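Local coordinates for RNA-induced transcriptional silencing complex protein tas3 (Schizosaccharomyces pombe, PDB 3D1B) that helps form the core of the RNA-induced transcriptional silencing complex, serving RNA interference, heterochromatin formation and accurate chromosome segregation, at residues Asn20-Leu25 against Glu36-Val41; Val55-Phe60 against Ile98-Thr103. All blocks are in the same frame, centred on the assembly; numbering follows the deposited sequence.

Contact 1: residues Asn20-Leu25 against Glu36-Val41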
ATOM      1  N   ASN A  20      -8.091 -13.476   9.828  1.00 18.37           N
ATOM      2  CA  ASN A  20      -7.985 -14.817  10.389  1.00 17.27           C
ATOM      3  C   ASN A  20      -7.086 -15.706   9.531  1.00 16.12           C
ATOM      4  O   ASN A  20      -6.301 -16.504  10.052  1.00 16.32           O
ATOM      5  CB  ASN A  20      -9.374 -15.454  10.529  1.00 18.11           C
ATOM      6  CG  ASN A  20     -10.235 -14.751  11.558  1.00 18.11           C
ATOM      7  OD1 ASN A  20      -9.742 -13.939  12.340  1.00 19.55           O
ATOM      8  ND2 ASN A  20     -11.530 -15.069  11.571  1.00 21.75           N
ATOM      9  N   TRP A  21      -7.201 -15.565   8.215  1.00 16.57           N
ATOM     10  CA  TRP A  21      -6.377 -16.344   7.299  1.00 16.21           C
ATOM     11  C   TRP A  21      -4.916 -15.939   7.423  1.00 16.89           C
ATOM     12  O   TRP A  21      -4.022 -16.783   7.416  1.00 16.12           O
ATOM     13  CB  TRP A  21      -6.844 -16.151   5.851  1.00 18.17           C
ATOM     14  CG  TRP A  21      -8.155 -16.822   5.546  1.00 18.92           C
ATOM     15  CD1 TRP A  21      -8.731 -17.850   6.240  1.00 18.36           C
ATOM     16  CD2 TRP A  21      -9.037 -16.536   4.450  1.00 19.86           C
ATOM     17  NE1 TRP A  21      -9.914 -18.220   5.646  1.00 20.91           N
ATOM     18  CE2 TRP A  21     -10.126 -17.432   4.546  1.00 20.20           C
ATOM     19  CE3 TRP A  21      -9.011 -15.612   3.396  1.00 21.12           C
ATOM     20  CZ2 TRP A  21     -11.182 -17.431   3.627  1.00 22.08           C
ATOM     21  CZ3 TRP A  21     -10.062 -15.611   2.481  1.00 20.49           C
ATOM     22  CH2 TRP A  21     -11.132 -16.517   2.605  1.00 21.89           C
ATOM     23  N   LEU A  22      -4.672 -14.639   7.524  1.00 16.61           N
ATOM     24  CA  LEU A  22      -3.309 -14.146   7.667  1.00 15.29           C
ATOM     25  C   LEU A  22      -2.677 -14.743   8.923  1.00 16.47           C
ATOM     26  O   LEU A  22      -1.553 -15.248   8.895  1.00 15.63           O
ATOM     27  CB  LEU A  22      -3.311 -12.623   7.774  1.00 15.51           C
ATOM     28  CG  LEU A  22      -2.032 -11.993   8.322  1.00 13.66           C
ATOM     29  CD1 LEU A  22      -0.863 -12.286   7.386  1.00 15.85           C
ATOM     30  CD2 LEU A  22      -2.246 -10.492   8.471  1.00 14.81           C
ATOM     31  N   LYS A  23      -3.410 -14.681  10.028  1.00 16.28           N
ATOM     32  CA  LYS A  23      -2.904 -15.216  11.286  1.00 16.34           C
ATOM     33  C   LYS A  23      -2.656 -16.714  11.226  1.00 16.71           C
ATOM     34  O   LYS A  23      -1.868 -17.247  12.013  1.00 15.97           O
ATOM     35  CB  LYS A  23      -3.885 -14.915  12.420  1.00 16.74           C
ATOM     36  CG  LYS A  23      -3.968 -13.448  12.783  1.00 18.50           C
ATOM     37  CD  LYS A  23      -4.878 -13.256  13.982  1.00 19.08           C
ATOM     38  CE  LYS A  23      -4.918 -11.811  14.426  1.00 19.74           C
ATOM     39  NZ  LYS A  23      -5.928 -11.640  15.511  1.00 21.03           N
ATOM     40  N   SER A  24      -3.318 -17.385  10.286  1.00 16.07           N
ATOM     41  CA  SER A  24      -3.192 -18.834  10.130  1.00 15.44           C
ATOM     42  C   SER A  24      -2.028 -19.284   9.247  1.00 15.48           C
ATOM     43  O   SER A  24      -1.756 -20.478   9.144  1.00 16.83           O
ATOM     44  CB  SER A  24      -4.496 -19.411   9.579  1.00 15.30           C
ATOM     45  OG  SER A  24      -5.580 -19.114  10.451  1.00 15.51           O
ATOM     46  N   LEU A  25      -1.356 -18.338   8.597  1.00 13.71           N
ATOM     47  CA  LEU A  25      -0.215 -18.688   7.749  1.00 14.31           C
ATOM     48  C   LEU A  25       0.945 -19.116   8.631  1.00 13.96           C
ATOM     49  O   LEU A  25       1.249 -18.458   9.619  1.00 14.87           O
ATOM     50  CB  LEU A  25       0.214 -17.486   6.906  1.00 15.45           C
ATOM     51  CG  LEU A  25      -0.742 -17.113   5.777  1.00 16.24           C
ATOM     52  CD1 LEU A  25      -0.338 -15.769   5.185  1.00 14.49           C
ATOM     53  CD2 LEU A  25      -0.722 -18.206   4.716  1.00 16.02           C
ATOM     54  N   GLU A  36       3.398  -8.979  16.269  1.00 21.01           N
ATOM     55  CA  GLU A  36       3.575  -7.696  16.931  1.00 22.58           C
ATOM     56  C   GLU A  36       3.239  -6.549  15.981  1.00 23.26           C
ATOM     57  O   GLU A  36       2.640  -5.551  16.380  1.00 21.45           O
ATOM     58  CB  GLU A  36       5.016  -7.566  17.431  1.00 27.06           C
ATOM     59  CG  GLU A  36       5.299  -8.388  18.684  1.00 33.19           C
ATOM     60  CD  GLU A  36       6.726  -8.905  18.748  1.00 37.96           C
ATOM     61  OE1 GLU A  36       7.660  -8.139  18.431  1.00 39.93           O
ATOM     62  OE2 GLU A  36       6.912 -10.083  19.130  1.00 40.90           O
ATOM     63  N   ALA A  37       3.629  -6.700  14.719  1.00 20.92           N
ATOM     64  CA  ALA A  37       3.372  -5.678  13.708  1.00 19.11           C
ATOM     65  C   ALA A  37       1.875  -5.536  13.438  1.00 19.08           C
ATOM     66  O   ALA A  37       1.357  -4.425  13.304  1.00 19.54           O
ATOM     67  CB  ALA A  37       4.109  -6.037  12.419  1.00 18.73           C
ATOM     68  N   LEU A  38       1.172  -6.659  13.364  1.00 18.64           N
ATOM     69  CA  LEU A  38      -0.262  -6.617  13.104  1.00 18.19           C
ATOM     70  C   LEU A  38      -0.991  -5.829  14.191  1.00 19.30           C
ATOM     71  O   LEU A  38      -1.926  -5.081  13.906  1.00 19.62           O
ATOM     72  CB  LEU A  38      -0.833  -8.035  13.018  1.00 18.57           C
ATOM     73  CG  LEU A  38      -2.328  -8.115  12.702  1.00 18.91           C
ATOM     74  CD1 LEU A  38      -2.621  -7.436  11.364  1.00 17.07           C
ATOM     75  CD2 LEU A  38      -2.756  -9.571  12.671  1.00 17.57           C
ATOM     76  N   VAL A  39      -0.552  -5.984  15.436  1.00 20.14           N
ATOM     77  CA  VAL A  39      -1.181  -5.275  16.546  1.00 21.13           C
ATOM     78  C   VAL A  39      -1.118  -3.765  16.343  1.00 21.87           C
ATOM     79  O   VAL A  39      -2.085  -3.052  16.627  1.00 21.73           O
ATOM     80  CB  VAL A  39      -0.509  -5.640  17.895  1.00 21.87           C
ATOM     81  CG1 VAL A  39      -1.001  -4.711  19.000  1.00 21.13           C
ATOM     82  CG2 VAL A  39      -0.820  -7.082  18.244  1.00 22.18           C
ATOM     83  N   LYS A  40       0.014  -3.283  15.838  1.00 21.24           N
ATOM     84  CA  LYS A  40       0.202  -1.853  15.609  1.00 23.23           C
ATOM     85  C   LYS A  40      -0.414  -1.379  14.295  1.00 22.33           C
ATOM     86  O   LYS A  40      -0.865  -0.238  14.189  1.00 22.61           O
ATOM     87  CB  LYS A  40       1.696  -1.504  15.607  1.00 23.18           C
ATOM     88  CG  LYS A  40       2.462  -1.908  16.860  1.00 27.08           C
ATOM     89  CD  LYS A  40       3.810  -1.198  16.906  1.00 30.32           C
ATOM     90  CE  LYS A  40       4.687  -1.671  18.059  1.00 33.59           C
ATOM     91  NZ  LYS A  40       5.588  -2.795  17.664  1.00 34.27           N
ATOM     92  N   VAL A  41      -0.434  -2.261  13.302  1.00 22.17           N
ATOM     93  CA  VAL A  41      -0.959  -1.935  11.979  1.00 20.98           C
ATOM     94  C   VAL A  41      -2.474  -1.985  11.832  1.00 21.58           C
ATOM     95  O   VAL A  41      -3.070  -1.112  11.198  1.00 20.80           O
ATOM     96  CB  VAL A  41      -0.362  -2.880  10.904  1.00 19.99           C
ATOM     97  CG1 VAL A  41      -1.050  -2.655   9.569  1.00 21.07           C
ATOM     98  CG2 VAL A  41       1.138  -2.649  10.769  1.00 19.98           C
TER
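L38 holds its CG anti to the backbone N (chi1 -178°), which sends its two methyl groups out from helix 32-46 toward helix 14-23. K23 answers with CG anti to its carbonyl carbon (chi1 -69°) and a chain fully extended beyond that point, and the two side chains cross at about a right angle. The meeting belongs to the all-helical C-terminal motif of Tas3, where helix 14-23 packs beside helix 32-46. The backbones stay well apart, the CA atoms of K23 and L38 being 9.2 Å from each other, so side chains alone bridge the space. L38 CD2 lies against the aliphatic part of the lysine, 3.6 Å from K23 CE and 4.1 Å from K23 CG. Lysine suits this border position because its methylenes can cover a buried leucine while the residue as a whole remains exposed. On the buried side, the other branch of the leucine meets a second leucine, L22 CD2 standing 4.2 Å from L38 CD1, a looser touch between two methyl groups. Leucine serves well at both buried positions, since its forked end can face two neighbours at once. F28, from the short helix 26-29, touches L22, K23 and L38 alike and adds to the apolar cluster, which helix 52-60 extends through L56, F60 and V55. On the same helix as L38, A37 packs on L74 and V41 on L78 of the second subunit. Just past K23 the chain turns, and there the hydroxyl of S24 bonds back to the preceding turn, S24 OG giving its proton to N20 O at 2.7 Å, tilted 29° from the carbonyl plane.

Contact 2: residues Val55-Phe60 against Ile98-Thr103; sequences VLQLVF and IYKLVT
The methyl CD1 of I98 rests on one face of the F60 ring in a CH-pi contact, 3.7 Å from the ring centroid and 16° off the normal. It is displaced toward the rim, so the closest ring atom is F60 CD2, 3.5 Å from I98 CD1. Two helices of the all-helical motif are joined here: segments 55-60 and 98-103 cross at -43° with their axes 9.8 Å apart, a separation that the ring and the branched side chains span. The CG1 branch of I98, anti to the carbonyl carbon (chi1 -67°), is the arm that carries CD1 to the ring; a beta-branched residue can offer it while also packing on A112 and I115 of helix 109-122. Next to it, L101 CD1 approaches the root of the phenylalanine, 4.1 Å from F60 CB, and also lies 3.6 Å from F60 O. That carbonyl, in the last turn of helix 52-60, is satisfied by the hydroxyl of S63. Replacing F60 with an alanine would probably leave the I98 methyl without its flat partner and open a gap between the two helices. One turn earlier, at the partly exposed margin, Q57 and K100 come only loosely together. The amide of Q57 is instead directed to the dimer interface, where its NE2 hydrogen-bonds to the backbone O of T103 of the second subunit. The polar side chain thus suits a place where the helix pair meets another chain. Within helix 89-105, I98 O accepts two backbone protons, from L101 N at 2.8 Å and from V102 N at 3.1 Å.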
ATOM      1  N   VAL A  55      -2.050  -3.890   4.717  1.00 12.86           N
ATOM      2  CA  VAL A  55      -1.793  -4.557   5.992  1.00 14.56           C
ATOM      3  C   VAL A  55      -0.785  -5.683   5.753  1.00 14.66           C
ATOM      4  O   VAL A  55       0.189  -5.830   6.493  1.00 15.61           O
ATOM      5  CB  VAL A  55      -3.088  -5.162   6.591  1.00 14.11           C
ATOM      6  CG1 VAL A  55      -2.739  -6.064   7.774  1.00 15.89           C
ATOM      7  CG2 VAL A  55      -4.020  -4.053   7.034  1.00 15.23           C
ATOM      8  N   LEU A  56      -1.017  -6.469   4.706  1.00 14.57           N
ATOM      9  CA  LEU A  56      -0.123  -7.579   4.378  1.00 16.48           C
ATOM     10  C   LEU A  56       1.294  -7.107   4.108  1.00 17.74           C
ATOM     11  O   LEU A  56       2.262  -7.705   4.582  1.00 16.43           O
ATOM     12  CB  LEU A  56      -0.631  -8.334   3.149  1.00 17.21           C
ATOM     13  CG  LEU A  56      -1.873  -9.201   3.338  1.00 21.46           C
ATOM     14  CD1 LEU A  56      -2.237  -9.848   2.007  1.00 23.86           C
ATOM     15  CD2 LEU A  56      -1.597 -10.267   4.399  1.00 20.49           C
ATOM     16  N   GLN A  57       1.426  -6.028   3.347  1.00 15.71           N
ATOM     17  CA  GLN A  57       2.754  -5.531   3.032  1.00 17.23           C
ATOM     18  C   GLN A  57       3.479  -5.042   4.285  1.00 16.73           C
ATOM     19  O   GLN A  57       4.657  -5.337   4.482  1.00 17.33           O
ATOM     20  CB  GLN A  57       2.666  -4.405   1.993  1.00 20.18           C
ATOM     21  CG  GLN A  57       3.980  -4.138   1.275  1.00 24.18           C
ATOM     22  CD  GLN A  57       3.820  -3.189   0.096  1.00 24.56           C
ATOM     23  OE1 GLN A  57       2.765  -3.141  -0.532  1.00 28.16           O
ATOM     24  NE2 GLN A  57       4.871  -2.446  -0.217  1.00 26.52           N
ATOM     25  N   LEU A  58       2.774  -4.305   5.138  1.00 15.39           N
ATOM     26  CA  LEU A  58       3.376  -3.783   6.355  1.00 15.88           C
ATOM     27  C   LEU A  58       3.761  -4.893   7.319  1.00 17.22           C
ATOM     28  O   LEU A  58       4.874  -4.908   7.853  1.00 16.86           O
ATOM     29  CB  LEU A  58       2.415  -2.803   7.037  1.00 17.01           C
ATOM     30  CG  LEU A  58       2.234  -1.507   6.245  1.00 19.24           C
ATOM     31  CD1 LEU A  58       1.162  -0.642   6.889  1.00 19.71           C
ATOM     32  CD2 LEU A  58       3.565  -0.764   6.200  1.00 20.23           C
ATOM     33  N   VAL A  59       2.840  -5.826   7.529  1.00 16.01           N
ATOM     34  CA  VAL A  59       3.083  -6.932   8.438  1.00 16.69           C
ATOM     35  C   VAL A  59       4.245  -7.809   7.990  1.00 16.06           C
ATOM     36  O   VAL A  59       5.126  -8.143   8.786  1.00 17.08           O
ATOM     37  CB  VAL A  59       1.816  -7.792   8.597  1.00 18.16           C
ATOM     38  CG1 VAL A  59       2.145  -9.080   9.334  1.00 16.90           C
ATOM     39  CG2 VAL A  59       0.761  -7.004   9.367  1.00 17.10           C
ATOM     40  N   PHE A  60       4.269  -8.179   6.716  1.00 15.64           N
ATOM     41  CA  PHE A  60       5.361  -9.019   6.244  1.00 16.14           C
ATOM     42  C   PHE A  60       6.703  -8.293   6.229  1.00 16.28           C
ATOM     43  O   PHE A  60       7.757  -8.931   6.293  1.00 15.04           O
ATOM     44  CB  PHE A  60       5.041  -9.588   4.856  1.00 18.27           C
ATOM     45  CG  PHE A  60       3.934 -10.603   4.862  1.00 20.59           C
ATOM     46  CD1 PHE A  60       3.757 -11.453   5.949  1.00 23.04           C
ATOM     47  CD2 PHE A  60       3.087 -10.735   3.769  1.00 23.28           C
ATOM     48  CE1 PHE A  60       2.748 -12.419   5.947  1.00 24.76           C
ATOM     49  CE2 PHE A  60       2.077 -11.702   3.759  1.00 24.04           C
ATOM     50  CZ  PHE A  60       1.912 -12.542   4.852  1.00 22.57           C
ATOM     51  N   ILE A  98       4.600 -11.036  -0.403  1.00 15.28           N
ATOM     52  CA  ILE A  98       5.751 -11.883  -0.113  1.00 14.50           C
ATOM     53  C   ILE A  98       6.802 -11.708  -1.206  1.00 16.66           C
ATOM     54  O   ILE A  98       8.001 -11.766  -0.936  1.00 14.20           O
ATOM     55  CB  ILE A  98       5.354 -13.377  -0.015  1.00 14.80           C
ATOM     56  CG1 ILE A  98       4.456 -13.599   1.206  1.00 17.65           C
ATOM     57  CG2 ILE A  98       6.599 -14.248   0.112  1.00 18.84           C
ATOM     58  CD1 ILE A  98       5.148 -13.329   2.541  1.00 19.49           C
ATOM     59  N   TYR A  99       6.354 -11.473  -2.436  1.00 16.39           N
ATOM     60  CA  TYR A  99       7.301 -11.284  -3.535  1.00 15.54           C
ATOM     61  C   TYR A  99       8.157 -10.032  -3.304  1.00 16.43           C
ATOM     62  O   TYR A  99       9.275  -9.931  -3.820  1.00 14.90           O
ATOM     63  CB  TYR A  99       6.566 -11.196  -4.875  1.00 15.97           C
ATOM     64  CG  TYR A  99       7.510 -11.277  -6.053  1.00 15.75           C
ATOM     65  CD1 TYR A  99       8.264 -12.429  -6.282  1.00 15.90           C
ATOM     66  CD2 TYR A  99       7.701 -10.181  -6.900  1.00 15.59           C
ATOM     67  CE1 TYR A  99       9.191 -12.491  -7.322  1.00 15.72           C
ATOM     68  CE2 TYR A  99       8.628 -10.234  -7.947  1.00 14.79           C
ATOM     69  CZ  TYR A  99       9.367 -11.391  -8.149  1.00 17.95           C
ATOM     70  OH  TYR A  99      10.289 -11.454  -9.170  1.00 15.30           O
ATOM     71  N   LYS A 100       7.637  -9.072  -2.540  1.00 15.35           N
ATOM     72  CA  LYS A 100       8.402  -7.867  -2.213  1.00 15.58           C
ATOM     73  C   LYS A 100       9.628  -8.305  -1.415  1.00 14.78           C
ATOM     74  O   LYS A 100      10.691  -7.692  -1.493  1.00 14.93           O
ATOM     75  CB  LYS A 100       7.599  -6.907  -1.324  1.00 17.53           C
ATOM     76  CG  LYS A 100       6.351  -6.336  -1.938  1.00 19.67           C
ATOM     77  CD  LYS A 100       6.673  -5.441  -3.121  1.00 20.66           C
ATOM     78  CE  LYS A 100       5.389  -4.961  -3.776  1.00 22.92           C
ATOM     79  NZ  LYS A 100       5.646  -4.363  -5.116  1.00 18.59           N
ATOM     80  N   LEU A 101       9.459  -9.361  -0.619  1.00 14.58           N
ATOM     81  CA  LEU A 101      10.548  -9.877   0.203  1.00 14.49           C
ATOM     82  C   LEU A 101      11.516 -10.699  -0.637  1.00 14.31           C
ATOM     83  O   LEU A 101      12.706 -10.778  -0.333  1.00 14.04           O
ATOM     84  CB  LEU A 101       9.984 -10.732   1.348  1.00 15.09           C
ATOM     85  CG  LEU A 101       9.080  -9.982   2.337  1.00 15.72           C
ATOM     86  CD1 LEU A 101       8.710 -10.926   3.475  1.00 16.67           C
ATOM     87  CD2 LEU A 101       9.779  -8.754   2.883  1.00 19.56           C
ATOM     88  N   VAL A 102      11.000 -11.323  -1.690  1.00 12.73           N
ATOM     89  CA  VAL A 102      11.851 -12.110  -2.579  1.00 13.95           C
ATOM     90  C   VAL A 102      12.845 -11.170  -3.263  1.00 15.35           C
ATOM     91  O   VAL A 102      14.063 -11.371  -3.200  1.00 14.14           O
ATOM     92  CB  VAL A 102      11.008 -12.839  -3.657  1.00 13.95           C
ATOM     93  CG1 VAL A 102      11.918 -13.437  -4.726  1.00 14.38           C
ATOM     94  CG2 VAL A 102      10.166 -13.931  -3.000  1.00 14.14           C
ATOM     95  N   THR A 103      12.320 -10.129  -3.899  1.00 14.39           N
ATOM     96  CA  THR A 103      13.168  -9.179  -4.602  1.00 13.48           C
ATOM     97  C   THR A 103      13.982  -8.242  -3.717  1.00 16.70           C
ATOM     98  O   THR A 103      15.139  -7.937  -4.032  1.00 16.70           O
ATOM     99  CB  THR A 103      12.338  -8.313  -5.579  1.00 14.00           C
ATOM    100  OG1 THR A 103      11.283  -7.664  -4.862  1.00 14.43           O
ATOM    101  CG2 THR A 103      11.742  -9.179  -6.681  1.00 14.89           C
TER

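From the N terminus, helix 14-23 runs into the short helix 26-29, and contact 1 closes this first loop by bringing helix 32-46 back beside it. The chain then turns into helix 52-60, which opens contact 2; a longer excursion through helix 74-84 returns in helix 89-105 to close it. The two loops are therefore in series, neither enclosing the other. Helix 52-60 joins them in space: L22 CD1 reaches L56 CD2 at 3.7 Å and also touches F60, while L38 meets V55 and V59. Together they tie the N-terminal helices to the C-terminal ones, and both contacts border the second subunit.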